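PDB 3LLV: exopolyphosphatase-related protein from Archaeoglobus fulgidus, which is of uncertain function but probably binds a nucleotide through this N-terminal Rossmann-fold TrkA-N domain, the whole protein being perhaps a nucleic acid binder. Local coordinates for residues Y9-S14 against L75-D80; T58-Y63 against L88-S93; V71-I76 against D96-V101; F83-L88 against K109-E114; I100-S105 against V121-A126. All blocks are in the same frame, centred on the assembly; numbering follows the deposited sequence. Where two conformers were deposited one is given.

Interaction 1. Residues Y9-S14 against L75-D80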
# COMPACT_ATOMS: atom_id res chain seq x y z
N TYR A 9 10.12 1.42 1.64
CA TYR A 9 8.68 1.37 1.34
C TYR A 9 8.14 -0.03 1.54
O TYR A 9 8.81 -1.03 1.22
CB TYR A 9 8.37 1.89 -0.07
CG TYR A 9 8.76 3.33 -0.29
CD1 TYR A 9 7.91 4.37 0.11
CD2 TYR A 9 10.00 3.64 -0.85
CE1 TYR A 9 8.29 5.71 -0.07
CE2 TYR A 9 10.38 4.97 -1.02
CZ TYR A 9 9.53 6.00 -0.63
OH TYR A 9 9.92 7.31 -0.80
N ILE A 10 6.95 -0.11 2.12
CA ILE A 10 6.23 -1.36 2.24
C ILE A 10 4.94 -1.26 1.47
O ILE A 10 4.12 -0.37 1.71
CB ILE A 10 5.96 -1.73 3.71
CG1 ILE A 10 7.30 -1.98 4.41
CG2 ILE A 10 5.06 -2.98 3.80
CD1 ILE A 10 7.14 -2.21 5.87
N VAL A 11 4.77 -2.18 0.51
CA VAL A 11 3.58 -2.17 -0.35
C VAL A 11 2.68 -3.33 -0.01
O VAL A 11 3.00 -4.49 -0.26
CB VAL A 11 3.96 -2.19 -1.85
CG1 VAL A 11 2.69 -2.22 -2.75
CG2 VAL A 11 4.81 -1.01 -2.19
N ILE A 12 1.51 -3.00 0.54
CA ILE A 12 0.54 -3.98 0.94
C ILE A 12 -0.48 -4.06 -0.17
O ILE A 12 -1.03 -3.03 -0.60
CB ILE A 12 -0.12 -3.60 2.30
CG1 ILE A 12 0.96 -3.59 3.41
CG2 ILE A 12 -1.29 -4.53 2.61
CD1 ILE A 12 0.46 -2.96 4.70
N GLY A 13 -0.72 -5.27 -0.64
CA GLY A 13 -1.63 -5.52 -1.76
C GLY A 13 -0.75 -5.70 -2.98
O GLY A 13 -0.06 -4.76 -3.41
N SER A 14 -0.78 -6.89 -3.54
CA SER A 14 0.03 -7.16 -4.72
C SER A 14 -0.85 -7.37 -5.94
O SER A 14 -0.59 -8.24 -6.79
CB SER A 14 1.00 -8.31 -4.45
OG SER A 14 2.01 -7.88 -3.56
N LEU A 75 2.33 1.65 1.97
CA LEU A 75 1.36 1.93 0.91
C LEU A 75 0.30 0.83 0.94
O LEU A 75 0.60 -0.34 0.73
CB LEU A 75 2.05 2.02 -0.45
CG LEU A 75 3.29 2.90 -0.54
CD1 LEU A 75 3.72 2.94 -1.99
CD2 LEU A 75 3.04 4.32 -0.01
N ILE A 76 -0.93 1.21 1.26
CA ILE A 76 -2.01 0.23 1.36
C ILE A 76 -2.78 0.36 0.05
O ILE A 76 -3.51 1.35 -0.15
CB ILE A 76 -2.90 0.49 2.61
CG1 ILE A 76 -2.06 0.33 3.90
CG2 ILE A 76 -4.10 -0.50 2.63
CD1 ILE A 76 -2.74 0.84 5.16
N THR A 77 -2.60 -0.62 -0.85
CA THR A 77 -2.98 -0.44 -2.26
C THR A 77 -4.10 -1.36 -2.76
O THR A 77 -4.47 -1.28 -3.93
CB THR A 77 -1.76 -0.64 -3.22
OG1 THR A 77 -1.45 -2.03 -3.26
CG2 THR A 77 -0.58 0.11 -2.75
N GLY A 78 -4.63 -2.23 -1.90
CA GLY A 78 -5.68 -3.17 -2.31
C GLY A 78 -6.98 -2.47 -2.66
O GLY A 78 -7.21 -1.32 -2.29
N SER A 79 -7.85 -3.19 -3.36
CA SER A 79 -9.04 -2.54 -3.91
C SER A 79 -10.30 -2.79 -3.05
O SER A 79 -11.42 -2.48 -3.48
CB SER A 79 -9.23 -3.02 -5.35
OG SER A 79 -9.56 -4.39 -5.34
N ASP A 80 -10.12 -3.31 -1.84
CA ASP A 80 -11.24 -3.60 -0.93
C ASP A 80 -11.20 -2.63 0.25
O ASP A 80 -10.33 -2.77 1.12
CB ASP A 80 -11.08 -5.06 -0.47
CG ASP A 80 -12.19 -5.54 0.47
OD1 ASP A 80 -12.77 -4.77 1.25
OD2 ASP A 80 -12.44 -6.77 0.45
O HOH W 1 -4.18 -3.30 0.61
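Thr77 sets its OG1 between its own backbone N and carbonyl carbon (chi1 73°), which brings the hydroxyl up to the carbonyl of Ile12; Val11, with CG1 anti to the backbone N, turns that methyl toward the same threonine. The hydroxyl donates from Thr77 OG1 to Ile12 O over 2.9 Å, arriving bent, with a C=O...donor angle of 132° and tilted from the carbonyl plane. Thr77 N reaches the same Ile12 O, also at 2.9 Å, but almost in line with the C=O bond. Threonine suits this strand end because its hydroxyl adds a second donor to the backbone N-H, and its methyl is left for the apolar side: Thr77 CG2 lies 4.0 Å from Val11 CG1.

Before this point the two parallel strands are joined by Leu75 N to Ile10 O (2.7 Å) and Ile12 N to Leu75 O (2.8 Å). They are the first and fourth strands of the Rossmann fold, neighbours at the middle of the sheet. Branched Val11 meets Leu75 on one face, CG2 to CD1 at 4.1 Å, beneath helix 16-27; Ile12 and Ile76 touch on the other, CD1 to CG1 at 4.2 Å, under helix 81-94. Past the last pairing Gly13 still lies beside Gly78, and it opens the turn into helix 16-27, the position of the nucleotide-binding loop in this fold. Its phi is positive (100°), a backbone shape in which a CB would press on the carbonyl O of the preceding residue and on Thr77 OG1 and Gly78 N. A water accepts from Gly78 N and donates weakly to Ile12 O.

Interaction 2. Residues T58-Y63 against L88-S93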
# COMPACT_ATOMS: atom_id res chain seq x y z
N THR A 58 -3.62 -7.78 8.30
CA THR A 58 -4.38 -7.39 9.49
C THR A 58 -3.77 -8.02 10.76
O THR A 58 -4.25 -7.82 11.86
CB THR A 58 -5.90 -7.70 9.35
OG1 THR A 58 -6.12 -9.11 9.44
CG2 THR A 58 -6.44 -7.20 8.04
N ASP A 59 -2.66 -8.73 10.59
CA ASP A 59 -1.98 -9.40 11.69
C ASP A 59 -1.00 -8.42 12.35
O ASP A 59 0.03 -8.10 11.79
CB ASP A 59 -1.32 -10.68 11.12
CG ASP A 59 -0.40 -11.41 12.10
OD1 ASP A 59 -0.34 -11.07 13.30
OD2 ASP A 59 0.27 -12.38 11.64
N GLU A 60 -1.35 -7.93 13.54
CA GLU A 60 -0.47 -7.01 14.28
C GLU A 60 0.92 -7.59 14.54
O GLU A 60 1.91 -6.86 14.55
CB GLU A 60 -1.12 -6.60 15.60
CG GLU A 60 -2.29 -5.66 15.42
CD GLU A 60 -2.92 -5.24 16.74
OE1 GLU A 60 -2.20 -5.09 17.75
OE2 GLU A 60 -4.15 -5.01 16.75
N SER A 61 1.01 -8.91 14.77
CA SER A 61 2.32 -9.51 15.01
C SER A 61 3.23 -9.42 13.78
O SER A 61 4.45 -9.37 13.93
CB SER A 61 2.19 -10.97 15.44
OG SER A 61 1.49 -11.07 16.67
N PHE A 62 2.63 -9.42 12.59
CA PHE A 62 3.44 -9.19 11.39
C PHE A 62 4.14 -7.84 11.45
O PHE A 62 5.36 -7.74 11.23
CB PHE A 62 2.60 -9.30 10.10
CG PHE A 62 3.38 -8.91 8.88
CD1 PHE A 62 4.40 -9.73 8.38
CD2 PHE A 62 3.12 -7.72 8.26
CE1 PHE A 62 5.13 -9.33 7.26
CE2 PHE A 62 3.83 -7.34 7.14
CZ PHE A 62 4.85 -8.14 6.65
N TYR A 63 3.38 -6.80 11.79
CA TYR A 63 3.97 -5.45 11.90
C TYR A 63 5.01 -5.35 12.99
O TYR A 63 6.02 -4.66 12.82
CB TYR A 63 2.89 -4.37 12.05
CG TYR A 63 2.01 -4.35 10.83
CD1 TYR A 63 2.56 -4.10 9.56
CD2 TYR A 63 0.66 -4.62 10.93
CE1 TYR A 63 1.75 -4.12 8.42
CE2 TYR A 63 -0.15 -4.63 9.80
CZ TYR A 63 0.40 -4.39 8.56
OH TYR A 63 -0.43 -4.45 7.46
N LEU A 88 -5.21 -0.83 8.04
CA LEU A 88 -4.75 0.45 8.59
C LEU A 88 -4.87 0.42 10.13
O LEU A 88 -3.98 0.91 10.82
CB LEU A 88 -5.60 1.59 8.02
CG LEU A 88 -5.40 3.00 8.63
CD1 LEU A 88 -3.94 3.45 8.46
CD2 LEU A 88 -6.37 4.01 7.97
N LYS A 89 -5.97 -0.13 10.65
CA LYS A 89 -6.15 -0.17 12.11
C LYS A 89 -5.13 -1.10 12.77
O LYS A 89 -4.64 -0.77 13.85
CB LYS A 89 -7.58 -0.61 12.43
CG LYS A 89 -8.59 0.54 12.18
CD LYS A 89 -10.05 0.11 12.40
CE LYS A 89 -10.99 1.25 12.07
NZ LYS A 89 -12.43 0.87 12.15
N ALA A 90 -4.85 -2.25 12.15
CA ALA A 90 -3.81 -3.18 12.63
C ALA A 90 -2.45 -2.49 12.68
O ALA A 90 -1.73 -2.54 13.69
CB ALA A 90 -3.74 -4.47 11.75
N LEU A 91 -2.11 -1.84 11.57
CA LEU A 91 -0.88 -1.09 11.46
C LEU A 91 -0.79 -0.06 12.57
O LEU A 91 0.21 -0.01 13.29
CB LEU A 91 -0.77 -0.41 10.08
CG LEU A 91 0.52 0.40 9.88
CD1 LEU A 91 1.79 -0.47 9.98
CD2 LEU A 91 0.48 1.17 8.54
N ARG A 92 -1.84 0.75 12.71
CA ARG A 92 -1.85 1.84 13.69
C ARG A 92 -1.80 1.41 15.17
O ARG A 92 -1.37 2.19 16.06
CB ARG A 92 -3.02 2.78 13.39
CG ARG A 92 -2.73 3.67 12.21
CD ARG A 92 -1.85 4.87 12.64
NE ARG A 92 -1.43 5.63 11.46
CZ ARG A 92 -0.34 5.39 10.74
NH1 ARG A 92 0.49 4.40 11.03
NH2 ARG A 92 -0.10 6.10 9.65
N SER A 93 -2.25 0.18 15.43
CA SER A 93 -2.18 -0.39 16.77
C SER A 93 -0.73 -0.67 17.16
O SER A 93 -0.42 -0.78 18.35
CB SER A 93 -3.00 -1.67 16.86
OG SER A 93 -2.29 -2.76 16.29
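Tyr63 and Leu91 supply the apolar core of this contact. The methyl Leu91 CD1 sits over one face of the phenol ring, 4.0 Å from its centroid and displaced toward the rim, a CH-pi contact in which its nearest ring atom is Tyr63 CD1 at 3.7 Å. With Tyr63 CG anti to its carbonyl carbon (chi1 -62°), the two side chains cross at about a right angle. Phe62 CD2 lies over the opposite face, and Ala90 CB meets the rim at Tyr63 CE2, near the ring plane.

Alanine suits its place because the chains run close here: Ala90 CB is 3.4 Å from Thr58 O. The short helix 60-65 and the preceding turn thus dock against helix 81-94, the helix that follows the fourth strand of the Rossmann fold.

The polar bonds stay within each segment or reach just beyond it. Tyr63 OH bonds to Pro57 O, and Thr58 OG1 to Asp56. Asp59 is the N-cap of helix 60-65, its OD1 accepting weakly from Ser61 N and Phe62 N. On the other helix, in one of its two conformers, Ser93 OG donates back to Ala90 O at 2.7 Å. The aliphatic part of Glu60 passes the same carbonyl, with CG 3.6 Å from Ala90 O.

Interaction 3. Residues V71-I76 against D96-V101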
# COMPACT_ATOMS: atom_id res chain seq x y z
N VAL A 71 11.30 3.16 7.86
CA VAL A 71 10.41 3.19 6.70
C VAL A 71 9.89 4.59 6.36
O VAL A 71 9.53 5.31 7.21
CB VAL A 71 9.24 2.25 6.93
CG1 VAL A 71 8.21 2.39 5.86
CG2 VAL A 71 9.67 0.87 6.98
N SER A 72 9.85 4.94 5.09
CA SER A 72 9.33 6.23 4.64
C SER A 72 7.81 6.23 4.55
O SER A 72 7.15 7.18 5.01
CB SER A 72 9.93 6.65 3.29
OG SER A 72 11.33 6.75 3.40
N ALA A 73 7.26 5.18 3.96
CA ALA A 73 5.82 5.03 3.90
C ALA A 73 5.39 3.59 3.72
O ALA A 73 6.10 2.78 3.09
CB ALA A 73 5.20 5.93 2.79
N VAL A 74 4.23 3.28 4.30
CA VAL A 74 3.53 2.05 4.05
C VAL A 74 2.41 2.40 3.07
O VAL A 74 1.63 3.32 3.33
CB VAL A 74 2.95 1.47 5.35
CG1 VAL A 74 2.02 0.26 5.06
CG2 VAL A 74 4.08 1.08 6.31
N LEU A 75 2.33 1.65 1.97
CA LEU A 75 1.36 1.93 0.91
C LEU A 75 0.30 0.83 0.94
O LEU A 75 0.60 -0.34 0.73
CB LEU A 75 2.05 2.02 -0.45
CG LEU A 75 3.29 2.90 -0.54
CD1 LEU A 75 3.72 2.94 -1.99
CD2 LEU A 75 3.04 4.32 -0.01
N ILE A 76 -0.93 1.21 1.26
CA ILE A 76 -2.01 0.23 1.36
C ILE A 76 -2.78 0.36 0.05
O ILE A 76 -3.51 1.35 -0.15
CB ILE A 76 -2.90 0.49 2.61
CG1 ILE A 76 -2.06 0.33 3.90
CG2 ILE A 76 -4.10 -0.50 2.63
CD1 ILE A 76 -2.74 0.84 5.16
N ASP A 96 3.12 4.39 14.26
CA ASP A 96 2.67 5.62 13.59
C ASP A 96 3.28 5.82 12.18
O ASP A 96 3.14 6.91 11.59
CB ASP A 96 2.90 6.85 14.49
CG ASP A 96 4.37 7.25 14.59
OD1 ASP A 96 5.24 6.53 14.05
OD2 ASP A 96 4.65 8.28 15.26
N VAL A 97 3.94 4.79 11.66
CA VAL A 97 4.64 4.92 10.38
C VAL A 97 3.73 5.54 9.31
O VAL A 97 2.54 5.19 9.20
CB VAL A 97 5.24 3.57 9.91
CG1 VAL A 97 4.13 2.48 9.76
CG2 VAL A 97 6.02 3.78 8.59
N TYR A 98 4.26 6.49 8.55
CA TYR A 98 3.45 7.19 7.55
C TYR A 98 2.76 6.20 6.60
O TYR A 98 3.41 5.27 6.09
CB TYR A 98 4.38 8.10 6.78
CG TYR A 98 3.70 9.15 5.96
CD1 TYR A 98 3.47 10.41 6.49
CD2 TYR A 98 3.32 8.90 4.64
CE1 TYR A 98 2.86 11.40 5.75
CE2 TYR A 98 2.73 9.91 3.87
CZ TYR A 98 2.50 11.15 4.44
OH TYR A 98 1.90 12.16 3.69
N ALA A 99 1.44 6.37 6.40
CA ALA A 99 0.66 5.45 5.56
C ALA A 99 -0.15 6.20 4.53
O ALA A 99 -0.77 7.24 4.84
CB ALA A 99 -0.25 4.56 6.40
N ILE A 100 -0.13 5.69 3.30
CA ILE A 100 -0.96 6.27 2.23
C ILE A 100 -1.89 5.15 1.83
O ILE A 100 -1.43 4.04 1.55
CB ILE A 100 -0.13 6.70 1.03
CG1 ILE A 100 0.96 7.70 1.45
CG2 ILE A 100 -1.07 7.27 -0.07
CD1 ILE A 100 1.88 8.10 0.30
N VAL A 101 -3.19 5.43 1.82
CA VAL A 101 -4.16 4.36 1.68
C VAL A 101 -5.09 4.62 0.52
O VAL A 101 -5.61 5.72 0.39
CB VAL A 101 -4.98 4.23 2.98
CG1 VAL A 101 -5.82 2.97 2.95
CG2 VAL A 101 -4.04 4.26 4.19
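Ile76 and Val101 lie side by side and point the same way, Ile76 CD1 touching Val101 CG2 at 3.8 Å and Ile76 CB touching Val101 CG1 at the same distance. On the other face of the sheet Leu75 and Ile100 do likewise, CD2 to CD1 at 4.0 Å. Nearer the strand starts Val97 puts CG1 between its backbone N and carbonyl carbon (chi1 58°), which carries this methyl to within 3.7 Å of Val74 CG2, while Val97 CG2 packs on Val71 CG1. Ala73 CB meets the Tyr98 ring at its edge, by CD2. Beta-branched valine and isoleucine suit extended chains, since their bulk sits close to the backbone.

Behind these side chains the parallel backbones fix the register. Val74 N donates to Tyr98 O (2.8 Å), Ile100 N to Val74 O (3.0 Å) and Ile76 N to Ile100 O (2.9 Å), all fairly straight. Between them CA-H groups lean on the same oxygens, as with Ala99 CA, 3.2 Å from Val74 O.

The two strands belong to a beta-alpha-beta unit whose helix, 81-94, covers Ile76, Val97 and Ala99. Strand 9-12 flanks strand 73-76 on its other side, and strand 119-122 flanks strand 99-103.

Interaction 4. Residues F83-L88 against K109-E114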
# COMPACT_ATOMS: atom_id res chain seq x y z
N PHE A 83 -11.34 -4.11 3.88
CA PHE A 83 -10.08 -4.76 4.19
C PHE A 83 -8.97 -3.77 4.47
O PHE A 83 -8.21 -3.93 5.44
CB PHE A 83 -9.67 -5.76 3.09
CG PHE A 83 -8.65 -6.77 3.53
CD1 PHE A 83 -8.89 -7.58 4.65
CD2 PHE A 83 -7.47 -6.95 2.82
CE1 PHE A 83 -7.95 -8.51 5.06
CE2 PHE A 83 -6.52 -7.90 3.23
CZ PHE A 83 -6.76 -8.67 4.34
N ASN A 84 -8.90 -2.71 3.66
CA ASN A 84 -7.88 -1.68 3.85
C ASN A 84 -8.03 -0.97 5.20
O ASN A 84 -7.04 -0.61 5.81
CB ASN A 84 -7.94 -0.65 2.70
CG ASN A 84 -7.36 -1.18 1.41
OD1 ASN A 84 -6.94 -2.34 1.31
ND2 ASN A 84 -7.35 -0.33 0.39
N LEU A 85 -9.27 -0.81 5.67
CA LEU A 85 -9.49 -0.13 6.94
C LEU A 85 -8.98 -1.03 8.06
O LEU A 85 -8.31 -0.57 9.00
CB LEU A 85 -10.98 0.23 7.11
CG LEU A 85 -11.33 1.06 8.33
CD1 LEU A 85 -10.67 2.46 8.23
CD2 LEU A 85 -12.83 1.23 8.43
N LYS A 86 -9.25 -2.34 7.94
CA LYS A 86 -8.75 -3.31 8.90
C LYS A 86 -7.23 -3.33 8.93
O LYS A 86 -6.61 -3.41 10.02
CB LYS A 86 -9.31 -4.69 8.60
CG LYS A 86 -10.74 -4.87 9.04
CD LYS A 86 -11.23 -6.25 8.62
CE LYS A 86 -12.41 -6.71 9.45
NZ LYS A 86 -13.56 -5.75 9.38
N ILE A 87 -6.62 -3.22 7.74
CA ILE A 87 -5.16 -3.21 7.64
C ILE A 87 -4.60 -1.97 8.33
O ILE A 87 -3.66 -2.05 9.15
CB ILE A 87 -4.70 -3.23 6.17
CG1 ILE A 87 -5.04 -4.59 5.52
CG2 ILE A 87 -3.24 -2.85 6.06
CD1 ILE A 87 -4.93 -4.55 4.01
N LEU A 88 -5.21 -0.83 8.04
CA LEU A 88 -4.75 0.45 8.59
C LEU A 88 -4.87 0.42 10.13
O LEU A 88 -3.98 0.91 10.82
CB LEU A 88 -5.60 1.59 8.02
CG LEU A 88 -5.40 3.00 8.63
CD1 LEU A 88 -3.94 3.45 8.46
CD2 LEU A 88 -6.37 4.01 7.97
N LYS A 109 -13.74 8.42 2.96
CA LYS A 109 -12.45 9.11 3.13
C LYS A 109 -12.23 9.50 4.61
O LYS A 109 -11.15 9.26 5.17
CB LYS A 109 -12.32 10.32 2.19
CG LYS A 109 -10.97 11.02 2.24
CD LYS A 109 -10.91 12.20 1.28
CE LYS A 109 -9.73 13.13 1.59
NZ LYS A 109 -9.70 14.35 0.73
N GLU A 110 -13.25 10.10 5.22
CA GLU A 110 -13.13 10.63 6.57
C GLU A 110 -12.79 9.55 7.59
O GLU A 110 -11.91 9.75 8.43
CB GLU A 110 -14.40 11.37 7.00
CG GLU A 110 -14.30 12.02 8.40
CD GLU A 110 -13.14 13.02 8.54
OE1 GLU A 110 -12.64 13.53 7.51
OE2 GLU A 110 -12.74 13.31 9.70
N GLU A 111 -13.47 8.41 7.51
CA GLU A 111 -13.17 7.31 8.43
C GLU A 111 -11.74 6.78 8.29
O GLU A 111 -11.13 6.38 9.29
CB GLU A 111 -14.21 6.18 8.36
CG GLU A 111 -14.10 5.29 7.16
CD GLU A 111 -15.13 4.16 7.17
OE1 GLU A 111 -15.21 3.44 6.16
OE2 GLU A 111 -15.86 3.98 8.18
N PHE A 112 -11.18 6.81 7.07
CA PHE A 112 -9.78 6.43 6.90
C PHE A 112 -8.85 7.47 7.54
O PHE A 112 -7.86 7.11 8.20
CB PHE A 112 -9.45 6.19 5.42
CG PHE A 112 -9.85 4.82 4.94
CD1 PHE A 112 -8.92 3.77 4.93
CD2 PHE A 112 -11.15 4.57 4.54
CE1 PHE A 112 -9.30 2.51 4.51
CE2 PHE A 112 -11.54 3.31 4.11
CZ PHE A 112 -10.60 2.27 4.10
N GLU A 113 -9.18 8.74 7.37
CA GLU A 113 -8.41 9.79 8.02
C GLU A 113 -8.48 9.64 9.54
O GLU A 113 -7.44 9.67 10.22
CB GLU A 113 -8.84 11.19 7.53
CG GLU A 113 -8.51 11.31 6.02
CD GLU A 113 -8.78 12.67 5.45
OE1 GLU A 113 -9.53 13.44 6.07
OE2 GLU A 113 -8.24 12.96 4.36
N GLU A 114 -9.68 9.40 10.07
CA GLU A 114 -9.89 9.21 11.52
C GLU A 114 -9.13 7.99 12.07
O GLU A 114 -8.66 8.00 13.23
CB GLU A 114 -11.38 9.10 11.82
CG GLU A 114 -12.11 10.42 11.64
CD GLU A 114 -13.65 10.30 11.71
OE1 GLU A 114 -14.30 11.36 11.84
OE2 GLU A 114 -14.20 9.18 11.61
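Phe112 and Leu85 carry most of this contact, which joins two nearly parallel helices of the Rossmann fold. Helix 81-94 follows the fourth strand of the sheet and helix 109-114 the fifth; both pack on the sheet face that bears Ile76, Val101 and Val103. Their short axes run 14° apart at a closest approach of 10.5 Å, a spacing that leaves room for a large side chain, and phenylalanine fills it.

The Phe112 ring crosses the gap from its helix with CG anti to the carbonyl carbon and beside the backbone N (chi1 -82°). Leu85 CD1 stands over the centre of one ring face, 3.9 Å from the centroid, as a CH-pi contact. The rim rests against the opposing helix: Phe112 CE1 comes to 3.5 Å from Leu85 N, and Phe112 CZ to 3.7 Å from Leu85 CB. Asn84 meets this edge too, its backbone C near the ring plane. A flat ring suits this place, since its thin edge can approach the helix backbone.

Leu85 has a second methyl with a different task. Its CD2 faces the carboxylate end of Glu111, 3.9 Å from Glu111 CD, where the extended glutamate chain crosses the leucine at about a right angle. Asn84, polar yet buried, turns its amide from this interface: ND2 donates to Arg102 O and Gly78 O, tying the helix to strand 99-103 and to the loop after strand 73-76.

One turn further along, Leu88 approaches the ring obliquely; its CD2 lies 4.0 Å from Phe112 CD1 and 3.4 Å from Phe112 O.

Interaction 5. Residues I100-S105 against V121-A126. With PO4 (phosphate ion), chain B.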
# COMPACT_ATOMS: atom_id res chain seq x y z
N ILE A 100 -0.13 5.69 3.30
CA ILE A 100 -0.96 6.27 2.23
C ILE A 100 -1.89 5.15 1.83
O ILE A 100 -1.43 4.04 1.55
CB ILE A 100 -0.13 6.70 1.03
CG1 ILE A 100 0.96 7.70 1.45
CG2 ILE A 100 -1.07 7.27 -0.07
CD1 ILE A 100 1.88 8.10 0.30
N VAL A 101 -3.19 5.43 1.82
CA VAL A 101 -4.16 4.36 1.68
C VAL A 101 -5.09 4.62 0.52
O VAL A 101 -5.61 5.72 0.39
CB VAL A 101 -4.98 4.23 2.98
CG1 VAL A 101 -5.82 2.97 2.95
CG2 VAL A 101 -4.04 4.26 4.19
N ARG A 102 -5.27 3.60 -0.31
CA ARG A 102 -6.26 3.60 -1.40
C ARG A 102 -7.70 3.39 -0.89
O ARG A 102 -7.98 2.47 -0.12
CB ARG A 102 -5.87 2.51 -2.40
CG ARG A 102 -6.85 2.39 -3.56
CD ARG A 102 -6.48 1.14 -4.35
NE ARG A 102 -7.40 0.89 -5.43
CZ ARG A 102 -7.13 0.15 -6.49
NH1 ARG A 102 -5.92 -0.43 -6.60
NH2 ARG A 102 -8.06 -0.02 -7.42
N VAL A 103 -8.61 4.28 -1.30
CA VAL A 103 -10.01 4.21 -0.90
C VAL A 103 -10.85 4.33 -2.16
O VAL A 103 -10.62 5.21 -2.98
CB VAL A 103 -10.32 5.32 0.11
CG1 VAL A 103 -11.83 5.41 0.46
CG2 VAL A 103 -9.50 5.11 1.38
N SER A 104 -11.81 3.42 -2.34
CA SER A 104 -12.65 3.44 -3.53
C SER A 104 -13.91 4.31 -3.36
O SER A 104 -14.39 4.90 -4.33
CB SER A 104 -13.00 2.00 -3.98
OG SER A 104 -14.07 1.42 -3.26
N SER A 105 -14.43 4.38 -2.15
CA SER A 105 -15.70 5.06 -1.87
C SER A 105 -15.43 6.45 -1.28
O SER A 105 -14.93 6.53 -0.16
CB SER A 105 -16.47 4.20 -0.86
OG SER A 105 -17.78 4.68 -0.65
N VAL A 121 -5.64 8.10 -1.08
CA VAL A 121 -5.73 8.17 -2.53
C VAL A 121 -7.12 7.66 -2.88
O VAL A 121 -7.38 6.46 -2.80
CB VAL A 121 -4.64 7.32 -3.19
CG1 VAL A 121 -4.91 7.11 -4.70
CG2 VAL A 121 -3.27 7.95 -2.97
N LEU A 122 -8.01 8.55 -3.23
CA LEU A 122 -9.31 8.15 -3.68
C LEU A 122 -9.24 7.73 -5.12
O LEU A 122 -8.77 8.45 -5.90
CB LEU A 122 -10.30 9.31 -3.60
CG LEU A 122 -10.90 9.63 -2.24
CD1 LEU A 122 -11.78 10.89 -2.34
CD2 LEU A 122 -11.71 8.51 -1.75
N VAL A 123 -9.78 6.58 -5.45
CA VAL A 123 -9.68 6.04 -6.81
C VAL A 123 -10.25 7.05 -7.81
O VAL A 123 -9.63 7.34 -8.83
CB VAL A 123 -10.28 4.64 -6.91
CG1 VAL A 123 -10.29 4.15 -8.38
CG2 VAL A 123 -9.42 3.71 -6.07
N ALA A 124 -11.40 7.63 -7.47
CA ALA A 124 -12.07 8.55 -8.39
C ALA A 124 -11.20 9.77 -8.66
O ALA A 124 -11.15 10.25 -9.78
CB ALA A 124 -13.42 8.98 -7.87
N ASP A 125 -10.54 10.29 -7.63
CA ASP A 125 -9.60 11.42 -7.80
C ASP A 125 -8.41 11.04 -8.70
O ASP A 125 -7.99 11.83 -9.56
CB ASP A 125 -9.03 11.89 -6.45
CG ASP A 125 -10.00 12.72 -5.64
OD1 ASP A 125 -11.10 13.05 -6.14
OD2 ASP A 125 -9.64 13.03 -4.48
N ALA A 126 -7.83 9.86 -8.47
CA ALA A 126 -6.72 9.36 -9.26
C ALA A 126 -7.10 9.21 -10.74
O ALA A 126 -6.36 9.61 -11.65
CB ALA A 126 -6.21 8.03 -8.67
P PO4 B . -6.12 -2.78 -9.13
O1 PO4 B . -4.99 -2.07 -8.45
O2 PO4 B . -7.48 -2.31 -8.68
O3 PO4 B . -6.01 -2.60 -10.63
O4 PO4 B . -6.02 -4.24 -8.80
O HOH W 2 -13.61 6.78 -5.68
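Val103 and Val121 share the backbone bonds that lay the edge strand of the sheet on its neighbour. Val121 N donates to Val101 O (2.8 Å), Val103 N to Val121 O (2.9 Å), and Val123 N to Val103 O (2.9 Å). The last bond extends the pairing past Leu122, the N-cap residue, into the first turn of helix 123-137.

Apolar contacts run on both faces. Val103 CG1 and Leu122 CD2 lie side by side at 3.8 Å on the face covered by helix 109-114. On the other, Ile100 CG2 touches Val121 CG2 at 3.7 Å. Val123 CG2 packs against Arg102 at CG and NE, 3.5 Å from NE.

Charge enters through Arg102. Its CG is anti to the backbone N (chi1 178°) and the chain runs on extended to NE, and its two terminal nitrogens take separate phosphate oxygens: NH1 donates to O1 at 2.6 Å, in the guanidinium plane, and NH2 to O2 at 2.7 Å. NH1 also donates to Thr77 O, which helps hold the group in position.

The ion probably came from the crystallisation liquor, yet Ala17 N, in the first turn of helix 16-27, bonds to it as well. A cationic side chain joined by a backbone N-H is consistent with a pocket suited to the phosphates of a nucleotide.

How the interactions relate
Interactions 1, 3 and 5 are successive pairings across one parallel sheet: strand 73-76 is common to 1 and 3, strand 99-103 to 3 and 5. Interaction 1 is buried near the chain centre, whereas 5 reaches the sheet edge and is partly exposed. Interactions 2 and 4 instead use two parts of helix 81-94, sharing Leu88, and rest on side-chain packing, partly against backbone atoms, with an aromatic ring under a leucine methyl in each and no hydrogen bond across. Ile76 packs on this helix, and Phe112 on Val101 and Val103, so helix layer and sheet interlock. Side-chain hydrogen bonds gather near the ends of the strands: Asn84 bridges Gly78 and Arg102, joining interactions 1, 4 and 5.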